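Local coordinates for protein Lmaj004091aaa (Leishmania major, PDB 1XTP) that probably catalyses transfer of methyl groups from S-adenosyl-L-methionine to the N-terminal amino group of proteins that begin with an X-Pro-Lys motif, at residues D99-G103 with D120-P124; W49-A53 with I169-D175; I104-T108 with V163-T167. All blocks are in the same frame, centred on the assembly; numbering follows the deposited sequence.

Interaction 1 of 3, residues D99-G103 with D120-P124; sequences DCGAG and DLLEP. With SAI (S-adenosyl-L-homoselenocysteine), chain B.
The glycine-rich turn Gly101-Gly103 and Glu123 on strand 118-123 meet in the cofactor-binding corner of a Rossmann-like methyltransferase fold, a worked example of how a ribose diol is gripped by one carboxylate while a backbone carbonyl takes the amino group. Up to this corner the strands run parallel, Asp99 beside Leu121 and Cys100 beside Leu122. Asp99 N donates to Asp120 O (2.9 Å), and Asp99 O accepts from Leu122 N (2.8 Å). Beyond the paired residues, Ala102 N of the turn donates to Leu122 O in a nearly straight bond (3.1 Å, 166°).

Glu123 leaves with CG anti to its backbone N (chi1 168°) and bends at chi2, which brings the carboxylate back to the turn. Glu123 OE1 is met by Gly103 N at 2.7 Å, from above the carboxylate plane, and by ribose O3' of S-adenosyl-L-homoselenocysteine, also at 2.7 Å. Glu123 OE2 holds ribose O2' of the ligand at 2.6 Å and takes Val125 N as well. With two partners on each oxygen, the group that grips the diol is fixed in its rotation. Gly101 O accepts from the ligand amino N (2.8 Å), while Gly103 CA comes within 3.2 Å of ligand O3'.

Strand 141-146 flanks strand 118-123. Helices 106-115 and 126-135 lie over the face bearing Asp99 and Leu121, where Asp99 OD2 binds Thr108.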
loop_
_atom_site.group_PDB
_atom_site.type_symbol
_atom_site.label_atom_id
_atom_site.label_comp_id
_atom_site.label_asym_id
_atom_site.label_seq_id
_atom_site.Cartn_x
_atom_site.Cartn_y
_atom_site.Cartn_z
ATOM N N ASP A 99 -1.041 3.652 10.005
ATOM C CA ASP A 99 -1.337 4.130 8.659
ATOM C C ASP A 99 -0.005 4.283 7.924
ATOM O O ASP A 99 0.752 5.222 8.187
ATOM C CB ASP A 99 -2.061 5.458 8.804
ATOM C CG ASP A 99 -2.635 5.958 7.527
ATOM O OD1 ASP A 99 -2.536 5.240 6.501
ATOM O OD2 ASP A 99 -3.197 7.084 7.573
ATOM N N CYS A 100 0.299 3.305 7.058
ATOM C CA CYS A 100 1.568 3.216 6.331
ATOM C C CYS A 100 1.480 3.955 5.002
ATOM O O CYS A 100 0.497 3.829 4.282
ATOM C CB CYS A 100 1.912 1.764 6.000
ATOM S SG CYS A 100 2.167 0.689 7.369
ATOM N N GLY A 101 2.535 4.678 4.655
ATOM C CA GLY A 101 2.480 5.583 3.507
ATOM C C GLY A 101 1.300 6.534 3.676
ATOM O O GLY A 101 0.510 6.717 2.766
ATOM N N ALA A 102 1.213 7.130 4.858
ATOM C CA ALA A 102 0.050 7.910 5.298
ATOM C C ALA A 102 -0.207 9.203 4.538
ATOM O O ALA A 102 -1.335 9.684 4.525
ATOM C CB ALA A 102 0.184 8.220 6.762
ATOM N N GLY A 103 0.844 9.765 3.930
ATOM C CA GLY A 103 0.749 11.034 3.245
ATOM C C GLY A 103 0.360 12.116 4.224
ATOM O O GLY A 103 1.052 12.327 5.218
ATOM N N ASP A 120 -1.103 5.392 14.822
ATOM C CA ASP A 120 0.225 5.879 14.450
ATOM C C ASP A 120 0.316 6.057 12.930
ATOM O O ASP A 120 -0.405 5.402 12.186
ATOM C CB ASP A 120 1.294 4.873 14.848
ATOM C CG ASP A 120 1.390 4.667 16.316
ATOM O OD1 ASP A 120 0.975 5.542 17.102
ATOM O OD2 ASP A 120 1.947 3.618 16.695
ATOM N N LEU A 121 1.233 6.915 12.487
ATOM C CA LEU A 121 1.414 7.257 11.060
ATOM C C LEU A 121 2.851 6.976 10.627
ATOM O O LEU A 121 3.780 7.268 11.375
ATOM C CB LEU A 121 1.152 8.743 10.838
ATOM C CG LEU A 121 -0.310 9.154 10.681
ATOM C CD1 LEU A 121 -0.978 9.263 12.024
ATOM C CD2 LEU A 121 -0.410 10.475 9.912
ATOM N N LEU A 122 3.018 6.407 9.430
ATOM C CA LEU A 122 4.327 6.118 8.873
ATOM C C LEU A 122 4.383 6.752 7.478
ATOM O O LEU A 122 3.612 6.381 6.623
ATOM C CB LEU A 122 4.533 4.599 8.792
ATOM C CG LEU A 122 5.864 4.090 8.191
ATOM C CD1 LEU A 122 6.183 2.706 8.694
ATOM C CD2 LEU A 122 5.847 4.077 6.667
ATOM N N GLU A 123 5.300 7.685 7.255
ATOM C CA GLU A 123 5.352 8.429 6.002
ATOM C C GLU A 123 6.757 8.955 5.855
ATOM O O GLU A 123 7.270 9.523 6.806
ATOM C CB GLU A 123 4.358 9.588 6.066
ATOM C CG GLU A 123 4.486 10.638 4.967
ATOM C CD GLU A 123 4.399 10.049 3.562
ATOM O OE1 GLU A 123 3.462 9.270 3.313
ATOM O OE2 GLU A 123 5.289 10.343 2.725
ATOM N N PRO A 124 7.412 8.705 4.706
ATOM C CA PRO A 124 8.802 9.136 4.502
ATOM C C PRO A 124 9.000 10.560 4.037
ATOM O O PRO A 124 10.110 11.089 4.161
ATOM C CB PRO A 124 9.281 8.179 3.398
ATOM C CG PRO A 124 8.052 7.936 2.592
ATOM C CD PRO A 124 6.942 7.873 3.580
HETATM N N SAI B . -2.079 6.205 1.966
HETATM C CA SAI B . -2.476 7.636 1.833
HETATM C CB SAI B . -1.562 8.342 0.852
HETATM C CG SAI B . -1.567 7.815 -0.575
HETATM SE SE SAI B . -0.313 8.873 -1.666
HETATM C C SAI B . -3.893 7.818 1.313
HETATM O O SAI B . -4.474 6.895 0.743
HETATM O OXT SAI B . -4.468 8.900 1.421
HETATM C "C5'" SAI B . 1.226 7.646 -1.506
HETATM C "C4'" SAI B . 2.111 7.942 -0.292
HETATM O "O4'" SAI B . 3.097 6.954 -0.225
HETATM C "C3'" SAI B . 2.859 9.265 -0.349
HETATM O "O3'" SAI B . 2.652 9.998 0.830
HETATM C "C2'" SAI B . 4.323 8.919 -0.472
HETATM O "O2'" SAI B . 5.171 9.853 0.184
HETATM C "C1'" SAI B . 4.299 7.571 0.202
HETATM N N9 SAI B . 5.424 6.704 -0.120
HETATM C C8 SAI B . 6.142 6.669 -1.294
HETATM N N7 SAI B . 7.074 5.728 -1.176
HETATM C C5 SAI B . 6.955 5.149 0.056
HETATM C C6 SAI B . 7.654 4.123 0.688
HETATM N N6 SAI B . 8.666 3.525 0.056
HETATM N N1 SAI B . 7.299 3.744 1.972
HETATM C C2 SAI B . 6.263 4.382 2.641
HETATM N N3 SAI B . 5.567 5.391 1.997
HETATM C C4 SAI B . 5.908 5.754 0.730
#

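Interaction 2 of 3, residues W49-A53 with I169-D175; sequences WYGKA and IYLTDAD. With SAI (S-adenosyl-L-homoselenocysteine), chain B.
Tyr50, near the start of helix 49-58, and Tyr170, in the loop before helix 173-186, have the nearest CA atoms, 7.0 Å apart. The gap is bridged by side chains that bond to backbone and to one carboxylate. Tyr50 OH accepts the N-H of Thr172 (3.1 Å, 168°) and donates to Asp175 OD2, a very short bond of 2.5 Å; the carboxylate oxygen sits at the ring edge, and the two planes differ by only 18°. Trp49 NE1 binds Tyr170 O at 3.0 Å, but the bond is bent (133°) and the donor stands above the carbonyl plane. Trp49 CD1 also lies 3.6 Å above the centre of the Tyr50 ring.

Thr172 is the N-cap of helix 173-186: its OG1, set between backbone N and carbonyl carbon, accepts from Asp175 N (3.0 Å), while CG2 packs against the Trp49 ring. The joint carries Tyr170, a ligand-pocket residue, against the adenine of bound S-adenosyl-L-homoselenocysteine, one ring face toward it and Tyr170 CD2 3.5 Å from ligand C8. Ala53 CB touches Tyr170 CD1 at 3.8 Å.

Around this joint, Tyr170 OH binds Asp211 and Trp57, Trp34 of helix 30-37 meets Trp49 edge-to-face, and strand 213-215 borders Ile169 and Tyr170.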
loop_
_atom_site.group_PDB
_atom_site.type_symbol
_atom_site.label_atom_id
_atom_site.label_comp_id
_atom_site.label_asym_id
_atom_site.label_seq_id
_atom_site.Cartn_x
_atom_site.Cartn_y
_atom_site.Cartn_z
ATOM N N TRP A 49 15.293 3.435 -7.862
ATOM C CA TRP A 49 13.896 2.973 -7.820
ATOM C C TRP A 49 13.091 3.679 -6.726
ATOM O O TRP A 49 12.013 4.234 -6.979
ATOM C CB TRP A 49 13.874 1.473 -7.600
ATOM C CG TRP A 49 12.555 0.957 -7.239
ATOM C CD1 TRP A 49 12.109 0.676 -5.989
ATOM C CD2 TRP A 49 11.479 0.678 -8.130
ATOM N NE1 TRP A 49 10.814 0.253 -6.034
ATOM C CE2 TRP A 49 10.393 0.243 -7.339
ATOM C CE3 TRP A 49 11.309 0.791 -9.523
ATOM C CZ2 TRP A 49 9.169 -0.110 -7.887
ATOM C CZ3 TRP A 49 10.081 0.443 -10.075
ATOM C CH2 TRP A 49 9.026 -0.005 -9.259
ATOM N N TYR A 50 13.624 3.649 -5.501
ATOM C CA TYR A 50 13.006 4.332 -4.372
ATOM C C TYR A 50 13.229 5.829 -4.411
ATOM O O TYR A 50 12.292 6.588 -4.175
ATOM C CB TYR A 50 13.526 3.778 -3.031
ATOM C CG TYR A 50 13.009 2.422 -2.705
ATOM C CD1 TYR A 50 11.646 2.212 -2.461
ATOM C CD2 TYR A 50 13.865 1.338 -2.615
ATOM C CE1 TYR A 50 11.170 0.954 -2.163
ATOM C CE2 TYR A 50 13.402 0.080 -2.314
ATOM C CZ TYR A 50 12.044 -0.109 -2.092
ATOM O OH TYR A 50 11.573 -1.354 -1.785
ATOM N N GLY A 51 14.466 6.252 -4.719
ATOM C CA GLY A 51 14.807 7.655 -4.722
ATOM C C GLY A 51 13.977 8.504 -5.667
ATOM O O GLY A 51 13.615 9.638 -5.359
ATOM N N LYS A 52 13.709 7.967 -6.843
ATOM C CA LYS A 52 12.903 8.674 -7.837
ATOM C C LYS A 52 11.461 8.901 -7.361
ATOM O O LYS A 52 10.814 9.892 -7.721
ATOM C CB LYS A 52 12.887 7.869 -9.134
ATOM C CG LYS A 52 14.201 7.865 -9.870
ATOM C CD LYS A 52 14.094 7.068 -11.140
ATOM C CE LYS A 52 14.468 5.601 -10.937
ATOM N NZ LYS A 52 14.475 4.868 -12.247
ATOM N N ALA A 53 10.956 7.970 -6.560
ATOM C CA ALA A 53 9.575 8.052 -6.072
ATOM C C ALA A 53 9.476 9.108 -4.987
ATOM O O ALA A 53 8.535 9.906 -4.972
ATOM C CB ALA A 53 9.154 6.738 -5.546
ATOM N N ILE A 169 2.723 0.007 -4.075
ATOM C CA ILE A 169 3.195 0.184 -5.447
ATOM C C ILE A 169 4.650 0.665 -5.533
ATOM O O ILE A 169 5.318 0.430 -6.543
ATOM C CB ILE A 169 2.283 1.159 -6.259
ATOM C CG1 ILE A 169 2.259 2.567 -5.634
ATOM C CG2 ILE A 169 0.847 0.617 -6.345
ATOM C CD1 ILE A 169 1.651 3.632 -6.531
ATOM N N TYR A 170 5.148 1.292 -4.464
ATOM C CA TYR A 170 6.516 1.820 -4.396
ATOM C C TYR A 170 7.549 0.807 -3.917
ATOM O O TYR A 170 8.741 1.031 -4.081
ATOM C CB TYR A 170 6.544 3.070 -3.508
ATOM C CG TYR A 170 5.655 4.147 -4.055
ATOM C CD1 TYR A 170 5.960 4.754 -5.255
ATOM C CD2 TYR A 170 4.470 4.504 -3.413
ATOM C CE1 TYR A 170 5.138 5.722 -5.802
ATOM C CE2 TYR A 170 3.637 5.494 -3.932
ATOM C CZ TYR A 170 3.973 6.079 -5.144
ATOM O OH TYR A 170 3.178 7.039 -5.717
ATOM N N LEU A 171 7.086 -0.296 -3.335
ATOM C CA LEU A 171 7.967 -1.349 -2.871
ATOM C C LEU A 171 8.435 -2.261 -3.999
ATOM O O LEU A 171 7.644 -2.632 -4.861
ATOM C CB LEU A 171 7.278 -2.203 -1.795
ATOM C CG LEU A 171 6.932 -1.547 -0.458
ATOM C CD1 LEU A 171 5.931 -2.408 0.332
ATOM C CD2 LEU A 171 8.197 -1.276 0.383
ATOM N N THR A 172 9.716 -2.645 -3.977
ATOM C CA THR A 172 10.156 -3.773 -4.812
ATOM C C THR A 172 9.446 -5.016 -4.319
ATOM O O THR A 172 8.936 -5.035 -3.208
ATOM C CB THR A 172 11.642 -4.024 -4.738
ATOM O OG1 THR A 172 12.001 -4.520 -3.438
ATOM C CG2 THR A 172 12.411 -2.746 -5.041
ATOM N N ASP A 173 9.422 -6.074 -5.114
ATOM C CA ASP A 173 8.772 -7.302 -4.665
ATOM C C ASP A 173 9.480 -7.902 -3.456
ATOM O O ASP A 173 8.818 -8.445 -2.556
ATOM C CB ASP A 173 8.741 -8.354 -5.777
ATOM C CG ASP A 173 7.648 -8.112 -6.797
ATOM O OD1 ASP A 173 6.828 -7.192 -6.629
ATOM O OD2 ASP A 173 7.633 -8.856 -7.792
ATOM N N ALA A 174 10.816 -7.870 -3.482
ATOM C CA ALA A 174 11.615 -8.340 -2.370
ATOM C C ALA A 174 11.235 -7.625 -1.082
ATOM O O ALA A 174 11.092 -8.266 -0.044
ATOM C CB ALA A 174 13.125 -8.138 -2.655
ATOM N N ASP A 175 11.087 -6.296 -1.148
ATOM C CA ASP A 175 10.782 -5.493 0.035
ATOM C C ASP A 175 9.312 -5.597 0.444
ATOM O O ASP A 175 9.008 -5.453 1.617
ATOM C CB ASP A 175 11.189 -4.041 -0.173
ATOM C CG ASP A 175 12.704 -3.857 -0.152
ATOM O OD1 ASP A 175 13.413 -4.778 0.304
ATOM O OD2 ASP A 175 13.190 -2.799 -0.589
HETATM N N SAI B . -2.079 6.205 1.966
HETATM C CA SAI B . -2.476 7.636 1.833
HETATM C CB SAI B . -1.562 8.342 0.852
HETATM C CG SAI B . -1.567 7.815 -0.575
HETATM SE SE SAI B . -0.313 8.873 -1.666
HETATM C C SAI B . -3.893 7.818 1.313
HETATM O O SAI B . -4.474 6.895 0.743
HETATM O OXT SAI B . -4.468 8.900 1.421
HETATM C "C5'" SAI B . 1.226 7.646 -1.506
HETATM C "C4'" SAI B . 2.111 7.942 -0.292
HETATM O "O4'" SAI B . 3.097 6.954 -0.225
HETATM C "C3'" SAI B . 2.859 9.265 -0.349
HETATM O "O3'" SAI B . 2.652 9.998 0.830
HETATM C "C2'" SAI B . 4.323 8.919 -0.472
HETATM O "O2'" SAI B . 5.171 9.853 0.184
HETATM C "C1'" SAI B . 4.299 7.571 0.202
HETATM N N9 SAI B . 5.424 6.704 -0.120
HETATM C C8 SAI B . 6.142 6.669 -1.294
HETATM N N7 SAI B . 7.074 5.728 -1.176
HETATM C C5 SAI B . 6.955 5.149 0.056
HETATM C C6 SAI B . 7.654 4.123 0.688
HETATM N N6 SAI B . 8.666 3.525 0.056
HETATM N N1 SAI B . 7.299 3.744 1.972
HETATM C C2 SAI B . 6.263 4.382 2.641
HETATM N N3 SAI B . 5.567 5.391 1.997
HETATM C C4 SAI B . 5.908 5.754 0.730
#

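Interaction 3 of 3, residues I104-T108 with V163-T167; sequences IGRIT and VIQWT. With SAI (S-adenosyl-L-homoselenocysteine), chain B.
Arg106 and Trp166 are the flat groups that meet beside the ligand carboxylate, with the Gln165 amide next to both. At the guanidinium edge, near its plane, lie the carboxylate oxygens of S-adenosyl-L-homoselenocysteine and the Gln165 amide. One face of the Trp166 ring carries Gln165 NE2, 3.2 Å above the plane and offset toward the rim, while ligand O lies at the ring edge. The Trp166 ring also meets the guanidinium obliquely, Arg106 NH2 standing 3.5 Å from Trp166 CZ3.

The carboxylate is held side-on by one guanidinium edge: Arg106 NE reaches ligand OXT at 2.8 Å and Arg106 NH2 reaches ligand O at 2.9 Å with a nearly straight N-H (170°). A bend at chi3 (68°) turns the guanidinium so that this edge faces the ligand. Gln165 NE2 is 3.6 Å from Arg106 NH2 without bonding to it; the shared second-shell partner is Asp78, which takes Gln165 NE2 on one oxygen and Arg106 NH1 on the other, and probably helps to position both side chains. Ile107 packs beside them, its CD1 3.2 Å from Gln165 OE1 and meeting Val163 CG1 tip to tip at 4.1 Å. A backbone carbonyl and a hydroxyl complete the grip: Gln165 O accepts from the ligand amino N (3.0 Å), and Thr167 OG1 donates to ribose O4'.

The contact thus sets the start of helix 106-115 against the end of strand 159-165, which lies in the sheet between strands 96-100 and 191-198; Trp166 NE1 is anchored on Asn198 of the latter.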
loop_
_atom_site.group_PDB
_atom_site.type_symbol
_atom_site.label_atom_id
_atom_site.label_comp_id
_atom_site.label_asym_id
_atom_site.label_seq_id
_atom_site.Cartn_x
_atom_site.Cartn_y
_atom_site.Cartn_z
ATOM N N ILE A 104 -0.750 12.796 3.955
ATOM C CA ILE A 104 -1.235 13.861 4.857
ATOM C C ILE A 104 -2.221 13.349 5.908
ATOM O O ILE A 104 -2.907 14.152 6.543
ATOM C CB ILE A 104 -1.908 15.030 4.093
ATOM C CG1 ILE A 104 -3.166 14.551 3.372
ATOM C CG2 ILE A 104 -0.924 15.695 3.135
ATOM C CD1 ILE A 104 -4.047 15.670 2.953
ATOM N N GLY A 105 -2.319 12.025 6.052
ATOM C CA GLY A 105 -3.141 11.403 7.100
ATOM C C GLY A 105 -4.617 11.307 6.772
ATOM O O GLY A 105 -5.451 11.287 7.676
ATOM N N ARG A 106 -4.936 11.238 5.479
ATOM C CA ARG A 106 -6.318 11.174 5.000
ATOM C C ARG A 106 -7.119 9.991 5.544
ATOM O O ARG A 106 -8.293 10.152 5.959
ATOM C CB ARG A 106 -6.325 11.106 3.466
ATOM C CG ARG A 106 -7.734 11.083 2.828
ATOM C CD ARG A 106 -7.643 10.830 1.307
ATOM N NE ARG A 106 -7.163 9.471 1.043
ATOM C CZ ARG A 106 -7.926 8.384 0.953
ATOM N NH1 ARG A 106 -9.245 8.446 1.053
ATOM N NH2 ARG A 106 -7.351 7.215 0.735
ATOM N N ILE A 107 -6.519 8.797 5.502
ATOM C CA ILE A 107 -7.185 7.623 6.000
ATOM C C ILE A 107 -7.327 7.670 7.548
ATOM O O ILE A 107 -8.379 7.317 8.101
ATOM C CB ILE A 107 -6.478 6.314 5.518
ATOM C CG1 ILE A 107 -6.507 6.236 3.979
ATOM C CG2 ILE A 107 -7.172 5.066 6.140
ATOM C CD1 ILE A 107 -5.618 5.158 3.382
ATOM N N THR A 108 -6.278 8.100 8.230
ATOM C CA THR A 108 -6.322 8.267 9.679
ATOM C C THR A 108 -7.390 9.294 10.076
ATOM O O THR A 108 -8.185 9.034 10.971
ATOM C CB THR A 108 -4.947 8.669 10.257
ATOM O OG1 THR A 108 -3.985 7.668 9.920
ATOM C CG2 THR A 108 -4.993 8.818 11.806
ATOM N N VAL A 163 -2.725 -0.458 7.992
ATOM C CA VAL A 163 -3.252 0.017 6.733
ATOM C C VAL A 163 -2.136 0.256 5.694
ATOM O O VAL A 163 -1.215 0.997 5.945
ATOM C CB VAL A 163 -4.042 1.333 6.971
ATOM C CG1 VAL A 163 -4.559 1.883 5.660
ATOM C CG2 VAL A 163 -5.186 1.054 7.928
ATOM N N ILE A 164 -2.235 -0.395 4.536
ATOM C CA ILE A 164 -1.308 -0.176 3.436
ATOM C C ILE A 164 -2.154 0.098 2.186
ATOM O O ILE A 164 -2.600 -0.818 1.493
ATOM C CB ILE A 164 -0.361 -1.396 3.222
ATOM C CG1 ILE A 164 0.254 -1.884 4.549
ATOM C CG2 ILE A 164 0.761 -1.047 2.222
ATOM C CD1 ILE A 164 1.107 -3.145 4.412
ATOM N N GLN A 165 -2.393 1.368 1.908
ATOM C CA GLN A 165 -3.267 1.762 0.818
ATOM C C GLN A 165 -2.556 2.697 -0.119
ATOM O O GLN A 165 -2.023 3.719 0.322
ATOM C CB GLN A 165 -4.524 2.451 1.342
ATOM C CG GLN A 165 -5.366 3.069 0.212
ATOM C CD GLN A 165 -6.838 3.272 0.569
ATOM O OE1 GLN A 165 -7.270 2.981 1.689
ATOM N NE2 GLN A 165 -7.618 3.772 -0.404
ATOM N N TRP A 166 -2.572 2.349 -1.406
ATOM C CA TRP A 166 -1.994 3.178 -2.473
ATOM C C TRP A 166 -0.505 3.521 -2.220
ATOM O O TRP A 166 -0.021 4.595 -2.571
ATOM C CB TRP A 166 -2.858 4.429 -2.716
ATOM C CG TRP A 166 -4.136 4.135 -3.502
ATOM C CD1 TRP A 166 -4.289 3.230 -4.507
ATOM C CD2 TRP A 166 -5.410 4.766 -3.339
ATOM N NE1 TRP A 166 -5.583 3.240 -4.969
ATOM C CE2 TRP A 166 -6.293 4.180 -4.275
ATOM C CE3 TRP A 166 -5.893 5.771 -2.494
ATOM C CZ2 TRP A 166 -7.628 4.564 -4.392
ATOM C CZ3 TRP A 166 -7.228 6.147 -2.606
ATOM C CH2 TRP A 166 -8.079 5.542 -3.552
ATOM N N THR A 167 0.215 2.578 -1.628
ATOM C CA THR A 167 1.599 2.815 -1.251
ATOM C C THR A 167 2.488 1.598 -1.518
ATOM O O THR A 167 3.664 1.751 -1.806
ATOM C CB THR A 167 1.672 3.344 0.220
ATOM O OG1 THR A 167 2.941 3.964 0.473
ATOM C CG2 THR A 167 1.385 2.231 1.229
HETATM N N SAI B . -2.079 6.205 1.966
HETATM C CA SAI B . -2.476 7.636 1.833
HETATM C CB SAI B . -1.562 8.342 0.852
HETATM C CG SAI B . -1.567 7.815 -0.575
HETATM SE SE SAI B . -0.313 8.873 -1.666
HETATM C C SAI B . -3.893 7.818 1.313
HETATM O O SAI B . -4.474 6.895 0.743
HETATM O OXT SAI B . -4.468 8.900 1.421
HETATM C "C5'" SAI B . 1.226 7.646 -1.506
HETATM C "C4'" SAI B . 2.111 7.942 -0.292
HETATM O "O4'" SAI B . 3.097 6.954 -0.225
HETATM C "C3'" SAI B . 2.859 9.265 -0.349
HETATM O "O3'" SAI B . 2.652 9.998 0.830
HETATM C "C2'" SAI B . 4.323 8.919 -0.472
HETATM O "O2'" SAI B . 5.171 9.853 0.184
HETATM C "C1'" SAI B . 4.299 7.571 0.202
HETATM N N9 SAI B . 5.424 6.704 -0.120
HETATM C C8 SAI B . 6.142 6.669 -1.294
HETATM N N7 SAI B . 7.074 5.728 -1.176
HETATM C C5 SAI B . 6.955 5.149 0.056
HETATM C C6 SAI B . 7.654 4.123 0.688
HETATM N N6 SAI B . 8.666 3.525 0.056
HETATM N N1 SAI B . 7.299 3.744 1.972
HETATM C C2 SAI B . 6.263 4.382 2.641
HETATM N N3 SAI B . 5.567 5.391 1.997
HETATM C C4 SAI B . 5.908 5.754 0.730
#

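In the fold
All three contacts surround one ligand and together show how a methyltransferase site is assembled from segments scattered along a chain. Interactions 1 and 3 have centres about 7 Å apart and interlock: their segments alternate in sequence, both reach the seven-stranded sheet through the neighbouring strands 96-100 and 159-165, and helix 106-115 leads from one to the other. Interaction 2 lies farther off, its centre about 16 Å from that of interaction 1 and 17 Å from that of interaction 3. Its two segments enclose the others in sequence order. Interaction 1 mainly holds the ribose diol, interaction 3 mainly the carboxylate, both share the amino group, and interaction 2 lays Tyr170 against the adenine.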